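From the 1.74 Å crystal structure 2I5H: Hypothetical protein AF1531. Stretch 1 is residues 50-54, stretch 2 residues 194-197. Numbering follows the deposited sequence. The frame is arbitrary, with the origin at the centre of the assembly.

Stretch 1 (50-54) ERNFT
Stretch 2, residues 194-197: LFTA

Two irregular segments of one chain, far apart in sequence, meet in a contact burying 204 Å² without a direct hydrogen bond; two waters supply the polar links. The closest CA pair is Asn52 CA and Thr196 CA, 4.5 Å apart. Glu50 (phi/psi -77/-15, chi1 p) takes no part. Arg51 (-93/-55) leaves the backbone sideways, and the end of its t, t, m side chain leads away. Arg51 O lies 4.0 Å from Phe195 O; since both are acceptors, water 1 joins them by donating to Arg51 O (2.9 Å) and Phe195 O (2.8 Å). The same water accepts from Asn52 ND2 at 2.9 Å. Asn52 (-116/8, chi1 m, chi2 147°) points sideways, its CG 3.2 Å from Ala197 O, while ND2 stands 3.4 Å from that oxygen at an angle too poor for a hydrogen bond. Asn52 O receives a CA-H...O contact from Thr196 CA at 3.4 Å and accepts a hydrogen bond from water 2 (2.8 Å), which also donates to Thr196 O (2.9 Å). Phe53, at left-handed 59/39, directs its m side chain toward stretch 2. The carbonyl of Phe195 (-121/-6, chi1 m) meets the ring edge, Phe195 O lying 3.5 Å from Phe53 CD2; Phe53 CE2 packs 4.4 Å from Phe195 CB. Thr196 (-115/14, chi1 p) places CG2 4.2 Å from Phe53 CB. Thr54 OG1 (-72/134, chi1 m) donates weakly to water 2 at 3.4 Å.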

ATOM      1  N   GLU A  50      -5.199   0.043   4.734  1.00 21.19           N
ATOM      2  CA  GLU A  50      -3.973   0.466   5.409  1.00 23.54           C
ATOM      3  C   GLU A  50      -3.190  -0.633   6.123  1.00 24.18           C
ATOM      4  O   GLU A  50      -2.028  -0.437   6.464  1.00 26.35           O
ATOM      5  CB  GLU A  50      -4.257   1.603   6.406  1.00 26.21           C
ATOM      6  CG  GLU A  50      -5.246   1.272   7.509  1.00 29.41           C
ATOM      7  CD  GLU A  50      -5.204   2.279   8.662  1.00 30.92           C
ATOM      8  OE1 GLU A  50      -4.921   3.469   8.418  1.00 29.91           O
ATOM      9  OE2 GLU A  50      -5.469   1.877   9.813  1.00 30.56           O
ATOM     10  N   ARG A  51      -3.807  -1.787   6.335  1.00 26.03           N
ATOM     11  CA  ARG A  51      -3.122  -2.870   7.032  1.00 27.85           C
ATOM     12  C   ARG A  51      -2.412  -3.849   6.096  1.00 27.06           C
ATOM     13  O   ARG A  51      -1.207  -4.095   6.233  1.00 26.37           O
ATOM     14  CB  ARG A  51      -4.119  -3.634   7.909  1.00 31.20           C
ATOM     15  CG  ARG A  51      -3.506  -4.782   8.698  1.00 35.62           C
ATOM     16  CD  ARG A  51      -4.568  -5.513   9.508  1.00 40.55           C
ATOM     17  NE  ARG A  51      -5.190  -4.642  10.500  1.00 45.31           N
ATOM     18  CZ  ARG A  51      -4.563  -4.155  11.568  1.00 47.27           C
ATOM     19  NH1 ARG A  51      -3.289  -4.453  11.788  1.00 48.80           N
ATOM     20  NH2 ARG A  51      -5.211  -3.366  12.414  1.00 49.03           N
ATOM     21  N   ASN A  52      -3.160  -4.397   5.145  1.00 24.98           N
ATOM     22  CA  ASN A  52      -2.613  -5.375   4.205  1.00 25.45           C
ATOM     23  C   ASN A  52      -2.611  -4.902   2.756  1.00 23.06           C
ATOM     24  O   ASN A  52      -2.314  -5.678   1.846  1.00 22.85           O
ATOM     25  CB  ASN A  52      -3.405  -6.677   4.325  1.00 29.22           C
ATOM     26  CG  ASN A  52      -3.420  -7.216   5.748  1.00 33.51           C
ATOM     27  OD1 ASN A  52      -4.395  -7.824   6.183  1.00 37.36           O
ATOM     28  ND2 ASN A  52      -2.331  -6.998   6.475  1.00 35.66           N
ATOM     29  N   PHE A  53      -2.950  -3.632   2.549  1.00 21.38           N
ATOM     30  CA  PHE A  53      -2.974  -3.035   1.217  1.00 19.75           C
ATOM     31  C   PHE A  53      -3.924  -3.722   0.245  1.00 20.15           C
ATOM     32  O   PHE A  53      -3.639  -3.860  -0.948  1.00 18.92           O
ATOM     33  CB  PHE A  53      -1.552  -2.993   0.665  1.00 19.93           C
ATOM     34  CG  PHE A  53      -0.606  -2.254   1.560  1.00 21.45           C
ATOM     35  CD1 PHE A  53      -0.566  -0.861   1.556  1.00 22.43           C
ATOM     36  CD2 PHE A  53       0.180  -2.947   2.477  1.00 21.24           C
ATOM     37  CE1 PHE A  53       0.241  -0.168   2.459  1.00 23.53           C
ATOM     38  CE2 PHE A  53       0.990  -2.263   3.385  1.00 23.73           C
ATOM     39  CZ  PHE A  53       1.019  -0.870   3.375  1.00 23.94           C
ATOM     40  N   THR A  54      -5.072  -4.127   0.774  1.00 19.30           N
ATOM     41  CA  THR A  54      -6.105  -4.778  -0.019  1.00 19.84           C
ATOM     42  C   THR A  54      -6.749  -3.721  -0.914  1.00 17.57           C
ATOM     43  O   THR A  54      -7.054  -2.626  -0.449  1.00 17.70           O
ATOM     44  CB  THR A  54      -7.191  -5.371   0.893  1.00 21.84           C
ATOM     45  OG1 THR A  54      -6.573  -6.227   1.863  1.00 24.39           O
ATOM     46  CG2 THR A  54      -8.203  -6.171   0.077  1.00 19.92           C
ATOM     47  N   LEU A 194       5.289 -10.400   2.145  1.00 34.69           N
ATOM     48  CA  LEU A 194       5.857  -9.695   3.289  1.00 33.07           C
ATOM     49  C   LEU A 194       4.948  -8.650   3.921  1.00 31.86           C
ATOM     50  O   LEU A 194       4.855  -8.562   5.146  1.00 30.86           O
ATOM     51  CB  LEU A 194       7.166  -9.015   2.883  1.00 34.11           C
ATOM     52  CG  LEU A 194       8.293  -9.913   2.378  1.00 35.20           C
ATOM     53  CD1 LEU A 194       9.468  -9.050   1.942  1.00 36.61           C
ATOM     54  CD2 LEU A 194       8.707 -10.885   3.475  1.00 35.69           C
ATOM     55  N   PHE A 195       4.276  -7.859   3.091  1.00 30.37           N
ATOM     56  CA  PHE A 195       3.421  -6.799   3.608  1.00 30.56           C
ATOM     57  C   PHE A 195       1.957  -6.874   3.197  1.00 31.00           C
ATOM     58  O   PHE A 195       1.143  -6.088   3.684  1.00 29.67           O
ATOM     59  CB  PHE A 195       3.982  -5.442   3.180  1.00 30.46           C
ATOM     60  CG  PHE A 195       5.454  -5.298   3.414  1.00 30.97           C
ATOM     61  CD1 PHE A 195       5.974  -5.348   4.704  1.00 32.61           C
ATOM     62  CD2 PHE A 195       6.326  -5.128   2.344  1.00 29.98           C
ATOM     63  CE1 PHE A 195       7.346  -5.228   4.924  1.00 31.95           C
ATOM     64  CE2 PHE A 195       7.698  -5.008   2.553  1.00 31.44           C
ATOM     65  CZ  PHE A 195       8.209  -5.058   3.848  1.00 31.79           C
ATOM     66  N   THR A 196       1.618  -7.805   2.313  1.00 31.63           N
ATOM     67  CA  THR A 196       0.238  -7.919   1.850  1.00 32.88           C
ATOM     68  C   THR A 196      -0.447  -9.223   2.245  1.00 36.23           C
ATOM     69  O   THR A 196      -1.512  -9.552   1.717  1.00 37.73           O
ATOM     70  CB  THR A 196       0.157  -7.778   0.319  1.00 32.51           C
ATOM     71  OG1 THR A 196       0.875  -8.851  -0.299  1.00 27.82           O
ATOM     72  CG2 THR A 196       0.755  -6.452  -0.127  1.00 29.57           C
ATOM     73  N   ALA A 197       0.156  -9.959   3.173  1.00 37.97           N
ATOM     74  CA  ALA A 197      -0.411 -11.224   3.623  1.00 40.94           C
ATOM     75  C   ALA A 197      -1.762 -10.996   4.294  1.00 42.18           C
ATOM     76  O   ALA A 197      -2.055  -9.834   4.644  1.00 43.32           O
ATOM     77  CB  ALA A 197       0.545 -11.909   4.595  1.00 41.24           C
TER
HETATM   78  O   HOH W   1       0.499  -6.370   6.440  1.00 46.59           O
HETATM   79  O   HOH W   2      -3.764  -7.950   0.932  1.00 37.25           O